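PDB 6YGA: N-alpha-acetyltransferase 38, NatC auxiliary subunit from Saccharomyces cerevisiae, which serves as the small auxiliary subunit of the NatC N-terminal acetyltransferase, which associates with the ribosome and acetylates nascent chains that begin with methionine and a hydrophobic or amphipathic residue. Local coordinates for the interface of chains B and A. Sequence-based numbering; all coordinates share one arbitrary frame. Chains: chain A, N-alpha-acetyltransferase 38, NatC auxiliary subunit; chain B, N-alpha-acetyltransferase 35, NatC auxiliary subunit.

Contact 1 and contact 2 join the same two auxiliary subunits of the NatC complex, with the centres of their C-alpha atoms about 18 Å apart. They share no residue. In contact 1 the start of helix 25-34 of chain B packs on the beginning of chain A, and B:Val24 just before it meets strand 63-69; in contact 2 the short strand 55-56 of chain B runs beside strand 56-58 of chain A. The N-terminal region of the large subunit holds the small Sm-like subunit at two places, by apolar packing in contact 1 and by strand pairing in contact 2, which probably fixes its position in the complex.

Contact 1: the interface of chains B and A. Residues chain B 24, 27-28; chain A 4, 6, 9, 68.
B:Phe28 and A:Phe9 form the apolar centre, their rings meeting edge to face with planes turned 78° apart. The edge belongs to B:Phe28: its CE1 corner points onto one face of A:Phe9, off the centre and toward the rim, and comes 3.3 Å from A:Phe9 CD2. A:Phe9 CD2 in turn lies in the plane of the B:Phe28 ring, at its edge. A face of B:Phe28 is capped by A:Leu6, whose CD2 methyl sits 4.0 Å above the plane, over the ring centre. The B:Phe28 ring thus meets chain A on one face and at one edge, which should limit its rotation.

Toward the far end of A:Phe9, two aliphatic side chains of chain B approach from the same side of its plane as B:Phe28. The CG1 methyl of B:Val24 lies 3.8 Å from A:Phe9 CZ. Beside it, B:Leu27 brings its CD2 methyl to 4.1 Å from the same CZ atom. That methyl also touches A:Leu4 CD1 at 3.8 Å, and the two leucine side chains cross at about a right angle. With its CG anti to the backbone N (chi1 175°), B:Leu27 extends from the helix into the angle between A:Leu4 and A:Phe9.

B:Val24 divides its methyls between two partners, since CG2 turns away from A:Phe9 and meets A:Ile68 CG2 at 3.6 Å. Here the patch reaches the polar backbone of its rim, and the amide N of A:Ile68 is 4.1 Å from B:Val24 CG2.

In the fold, B:Val24 precedes helix 25-34 and the other two chain B residues lie in its first turn. The helix start packs against the N-terminal segment of the Sm-like subunit, around its short 3-10 helix 6-8, while B:Val24 reaches the last strand, 63-69.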
ATOM      1  N   VAL B  24      42.722  -6.442 -21.155  1.00122.62           N
ATOM      2  CA  VAL B  24      43.277  -6.056 -19.862  1.00124.09           C
ATOM      3  C   VAL B  24      42.842  -7.073 -18.809  1.00122.32           C
ATOM      4  O   VAL B  24      42.826  -6.776 -17.609  1.00122.28           O
ATOM      5  CB  VAL B  24      42.843  -4.624 -19.481  1.00124.12           C
ATOM      6  CG1 VAL B  24      43.784  -4.020 -18.444  1.00127.76           C
ATOM      7  CG2 VAL B  24      42.792  -3.736 -20.715  1.00126.06           C
ATOM      8  N   LEU B  27      45.931  -7.852 -16.417  1.00112.07           N
ATOM      9  CA  LEU B  27      46.234  -6.795 -15.455  1.00112.25           C
ATOM     10  C   LEU B  27      45.204  -6.757 -14.332  1.00110.12           C
ATOM     11  O   LEU B  27      45.544  -6.472 -13.178  1.00109.33           O
ATOM     12  CB  LEU B  27      46.304  -5.437 -16.161  1.00110.80           C
ATOM     13  CG  LEU B  27      46.487  -4.218 -15.247  1.00108.70           C
ATOM     14  CD1 LEU B  27      47.785  -4.327 -14.456  1.00111.46           C
ATOM     15  CD2 LEU B  27      46.439  -2.908 -16.026  1.00108.02           C
ATOM     16  N   PHE B  28      43.941  -7.048 -14.649  1.00109.23           N
ATOM     17  CA  PHE B  28      42.897  -7.003 -13.630  1.00107.52           C
ATOM     18  C   PHE B  28      43.103  -8.073 -12.567  1.00110.62           C
ATOM     19  O   PHE B  28      42.835  -7.837 -11.383  1.00108.71           O
ATOM     20  CB  PHE B  28      41.524  -7.158 -14.282  1.00103.06           C
ATOM     21  CG  PHE B  28      40.751  -5.874 -14.373  1.00 99.45           C
ATOM     22  CD1 PHE B  28      41.331  -4.739 -14.919  1.00 99.87           C
ATOM     23  CD2 PHE B  28      39.444  -5.798 -13.918  1.00 96.58           C
ATOM     24  CE1 PHE B  28      40.627  -3.549 -15.005  1.00 97.70           C
ATOM     25  CE2 PHE B  28      38.732  -4.609 -14.004  1.00 94.44           C
ATOM     26  CZ  PHE B  28      39.326  -3.482 -14.549  1.00 95.28           C
TER
ATOM     27  N   LEU A   4      50.137   1.292 -12.524  1.00113.50           N
ATOM     28  CA  LEU A   4      48.685   1.360 -12.590  1.00110.34           C
ATOM     29  C   LEU A   4      48.038   0.780 -11.340  1.00107.77           C
ATOM     30  O   LEU A   4      48.639   0.003 -10.594  1.00109.15           O
ATOM     31  CB  LEU A   4      48.142   0.636 -13.830  1.00111.47           C
ATOM     32  CG  LEU A   4      47.982   1.536 -15.055  1.00113.74           C
ATOM     33  CD1 LEU A   4      47.183   0.830 -16.137  1.00115.05           C
ATOM     34  CD2 LEU A   4      47.325   2.853 -14.663  1.00111.29           C
ATOM     35  N   LEU A   6      43.764  -0.321  -9.874  1.00 93.22           N
ATOM     36  CA  LEU A   6      42.355  -0.485 -10.224  1.00 91.51           C
ATOM     37  C   LEU A   6      41.577   0.814 -10.046  1.00 91.39           C
ATOM     38  O   LEU A   6      40.604   1.057 -10.768  1.00 91.08           O
ATOM     39  CB  LEU A   6      41.734  -1.594  -9.380  1.00 89.03           C
ATOM     40  CG  LEU A   6      42.222  -3.015  -9.648  1.00 89.11           C
ATOM     41  CD1 LEU A   6      41.806  -3.923  -8.510  1.00 87.99           C
ATOM     42  CD2 LEU A   6      41.665  -3.521 -10.970  1.00 88.45           C
ATOM     43  N   PHE A   9      40.811   2.767 -13.057  1.00 99.24           N
ATOM     44  CA  PHE A   9      39.902   2.206 -14.050  1.00 97.95           C
ATOM     45  C   PHE A   9      38.443   2.566 -13.796  1.00 96.61           C
ATOM     46  O   PHE A   9      37.670   2.683 -14.755  1.00 97.75           O
ATOM     47  CB  PHE A   9      40.051   0.685 -14.094  1.00 96.84           C
ATOM     48  CG  PHE A   9      41.127   0.207 -15.023  1.00 99.65           C
ATOM     49  CD1 PHE A   9      42.464   0.404 -14.723  1.00101.90           C
ATOM     50  CD2 PHE A   9      40.797  -0.449 -16.196  1.00100.58           C
ATOM     51  CE1 PHE A   9      43.454  -0.044 -15.581  1.00104.76           C
ATOM     52  CE2 PHE A   9      41.779  -0.901 -17.057  1.00103.28           C
ATOM     53  CZ  PHE A   9      43.110  -0.699 -16.751  1.00105.54           C
ATOM     54  N   ILE A  68      39.416  -2.751 -22.810  1.00119.15           N
ATOM     55  CA  ILE A  68      39.197  -1.313 -22.731  1.00100.79           C
ATOM     56  C   ILE A  68      39.674  -0.676 -24.030  1.00111.08           C
ATOM     57  O   ILE A  68      40.559  -1.203 -24.714  1.00110.67           O
ATOM     58  CB  ILE A  68      39.911  -0.681 -21.509  1.00100.28           C
ATOM     59  CG1 ILE A  68      39.366   0.721 -21.221  1.00 98.53           C
ATOM     60  CG2 ILE A  68      41.412  -0.618 -21.730  1.00106.59           C
ATOM     61  CD1 ILE A  68      40.053   1.420 -20.062  1.00 98.68           C
TER

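Contact 2: the interface of chains B and A. Residues chain B 55-57; chain A 18, 22, 24, 56-58.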
ATOM      1  N   LEU B  55      21.264  -6.446 -11.134  1.00 65.45           N
ATOM      2  CA  LEU B  55      21.097  -7.741 -11.766  1.00 65.75           C
ATOM      3  C   LEU B  55      22.389  -8.548 -11.658  1.00 67.60           C
ATOM      4  O   LEU B  55      23.437  -8.044 -11.241  1.00 69.97           O
ATOM      5  CB  LEU B  55      20.687  -7.565 -13.226  1.00 65.90           C
ATOM      6  CG  LEU B  55      19.463  -6.681 -13.481  1.00 66.23           C
ATOM      7  CD1 LEU B  55      19.260  -6.497 -14.975  1.00 68.08           C
ATOM      8  CD2 LEU B  55      18.214  -7.269 -12.836  1.00 64.61           C
ATOM      9  N   GLU B  56      22.309  -9.822 -12.043  1.00 67.13           N
ATOM     10  CA  GLU B  56      23.467 -10.707 -12.004  1.00 69.14           C
ATOM     11  C   GLU B  56      23.374 -11.718 -13.138  1.00 70.03           C
ATOM     12  O   GLU B  56      22.357 -12.405 -13.279  1.00 69.44           O
ATOM     13  CB  GLU B  56      23.569 -11.428 -10.657  1.00 68.85           C
ATOM     14  CG  GLU B  56      24.958 -11.968 -10.378  1.00 73.02           C
ATOM     15  CD  GLU B  56      25.193 -12.259  -8.913  1.00 76.63           C
ATOM     16  OE1 GLU B  56      24.625 -13.246  -8.401  1.00 78.48           O
ATOM     17  OE2 GLU B  56      25.938 -11.491  -8.270  1.00 77.44           O
ATOM     18  N   VAL B  57      24.441 -11.810 -13.935  1.00 70.93           N
ATOM     19  CA  VAL B  57      24.435 -12.693 -15.095  1.00 74.10           C
ATOM     20  C   VAL B  57      24.581 -14.139 -14.641  1.00 76.21           C
ATOM     21  O   VAL B  57      25.131 -14.428 -13.570  1.00 75.86           O
ATOM     22  CB  VAL B  57      25.551 -12.304 -16.084  1.00 74.89           C
ATOM     23  CG1 VAL B  57      25.355 -10.876 -16.567  1.00 73.97           C
ATOM     24  CG2 VAL B  57      26.926 -12.467 -15.440  1.00 75.58           C
TER
ATOM     25  N   LEU A  18      31.000 -12.437 -22.056  1.00103.26           N
ATOM     26  CA  LEU A  18      30.585 -13.450 -21.099  1.00107.34           C
ATOM     27  C   LEU A  18      30.878 -14.841 -21.659  1.00121.76           C
ATOM     28  O   LEU A  18      31.493 -14.993 -22.717  1.00124.80           O
ATOM     29  CB  LEU A  18      29.110 -13.276 -20.748  1.00 98.08           C
ATOM     30  CG  LEU A  18      28.737 -11.967 -20.053  1.00 89.56           C
ATOM     31  CD1 LEU A  18      27.307 -12.025 -19.541  1.00 84.36           C
ATOM     32  CD2 LEU A  18      29.708 -11.663 -18.923  1.00 87.43           C
ATOM     33  N   ARG A  22      27.029 -13.579 -25.759  1.00107.07           N
ATOM     34  CA  ARG A  22      26.683 -12.247 -25.291  1.00 96.58           C
ATOM     35  C   ARG A  22      27.921 -11.487 -24.821  1.00 89.08           C
ATOM     36  O   ARG A  22      28.887 -12.069 -24.321  1.00 87.41           O
ATOM     37  CB  ARG A  22      25.656 -12.333 -24.161  1.00 92.88           C
ATOM     38  CG  ARG A  22      26.068 -13.246 -23.017  1.00 90.85           C
ATOM     39  CD  ARG A  22      24.904 -13.568 -22.083  1.00 85.63           C
ATOM     40  NE  ARG A  22      24.385 -12.396 -21.382  1.00 78.65           N
ATOM     41  CZ  ARG A  22      23.599 -12.464 -20.312  1.00 74.89           C
ATOM     42  NH1 ARG A  22      23.253 -13.646 -19.822  1.00 73.74           N
ATOM     43  NH2 ARG A  22      23.163 -11.356 -19.728  1.00 72.98           N
ATOM     44  N   LEU A  24      28.961  -7.646 -22.755  1.00 78.21           N
ATOM     45  CA  LEU A  24      28.480  -6.542 -21.935  1.00 75.50           C
ATOM     46  C   LEU A  24      29.415  -5.346 -22.063  1.00 76.31           C
ATOM     47  O   LEU A  24      30.637  -5.490 -21.944  1.00 77.91           O
ATOM     48  CB  LEU A  24      28.363  -6.959 -20.466  1.00 73.93           C
ATOM     49  CG  LEU A  24      27.448  -8.149 -20.175  1.00 73.68           C
ATOM     50  CD1 LEU A  24      27.378  -8.416 -18.682  1.00 71.73           C
ATOM     51  CD2 LEU A  24      26.064  -7.900 -20.744  1.00 73.16           C
ATOM     52  N   VAL A  56      24.484  -4.055 -13.510  1.00 62.32           N
ATOM     53  CA  VAL A  56      24.684  -5.499 -13.523  1.00 63.32           C
ATOM     54  C   VAL A  56      25.990  -5.829 -12.812  1.00 64.34           C
ATOM     55  O   VAL A  56      26.985  -5.108 -12.952  1.00 65.04           O
ATOM     56  CB  VAL A  56      24.706  -6.059 -14.964  1.00 64.84           C
ATOM     57  CG1 VAL A  56      24.564  -7.574 -14.949  1.00 65.92           C
ATOM     58  CG2 VAL A  56      23.617  -5.422 -15.816  1.00 65.35           C
ATOM     59  N   SER A  57      25.985  -6.919 -12.048  1.00 64.51           N
ATOM     60  CA  SER A  57      27.192  -7.479 -11.458  1.00 66.34           C
ATOM     61  C   SER A  57      27.534  -8.774 -12.181  1.00 67.59           C
ATOM     62  O   SER A  57      26.645  -9.573 -12.486  1.00 67.05           O
ATOM     63  CB  SER A  57      27.017  -7.743  -9.958  1.00 65.43           C
ATOM     64  OG  SER A  57      26.282  -8.933  -9.724  1.00 66.28           O
ATOM     65  N   VAL A  58      28.815  -8.974 -12.468  1.00 70.37           N
ATOM     66  CA  VAL A  58      29.282 -10.160 -13.170  1.00 72.29           C
ATOM     67  C   VAL A  58      30.205 -10.942 -12.241  1.00 72.65           C
ATOM     68  O   VAL A  58      31.217 -10.409 -11.778  1.00 72.03           O
ATOM     69  CB  VAL A  58      29.986  -9.817 -14.495  1.00 76.70           C
ATOM     70  CG1 VAL A  58      28.977  -9.271 -15.492  1.00 77.27           C
ATOM     71  CG2 VAL A  58      31.097  -8.805 -14.290  1.00 79.08           C
TER
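B:Val57 meets the guanidinium of A:Arg22 in the Sm-like (LSM) subunit through its CG1 methyl, 3.9 Å from NH2, approaching from the side of the plane on which A:Leu18 CD1 lies. That leucine methyl is 3.4 Å above the guanidinium plane, offset toward the rim, so the cationic group rests against an aliphatic surface drawn from both chains.

Chain B extends the sheet of chain A by parallel strand pairing: strand 55-56 lies beside strand 56-58 of chain A. A well-formed link of this pairing runs from A:Ser57 N to B:Leu55 O, a hydrogen bond of 2.9 Å that is nearly straight, 169° at the hydrogen. The donor stands above the carbonyl plane, 35° out of it. A weak bond from B:Val57 N to A:Ser57 O continues the ladder.

Around the same serine, the hydroxyl OG makes a weak hydrogen bond of 3.0 Å to the carboxylate OE2 of B:Glu56. The glutamate reaches it with CG placed opposite its own amide nitrogen (chi1 -160°) and an extended chain alongside the serine.

B:Val57 packs on the apolar side of the pairing. Its CG1 reaches A:Leu18 CD1 tip to tip at 3.7 Å, and also touches A:Leu24 CD1 and A:Val56 CG1. The other methyl, CG2, turns to A:Val58 CG1 at 3.8 Å.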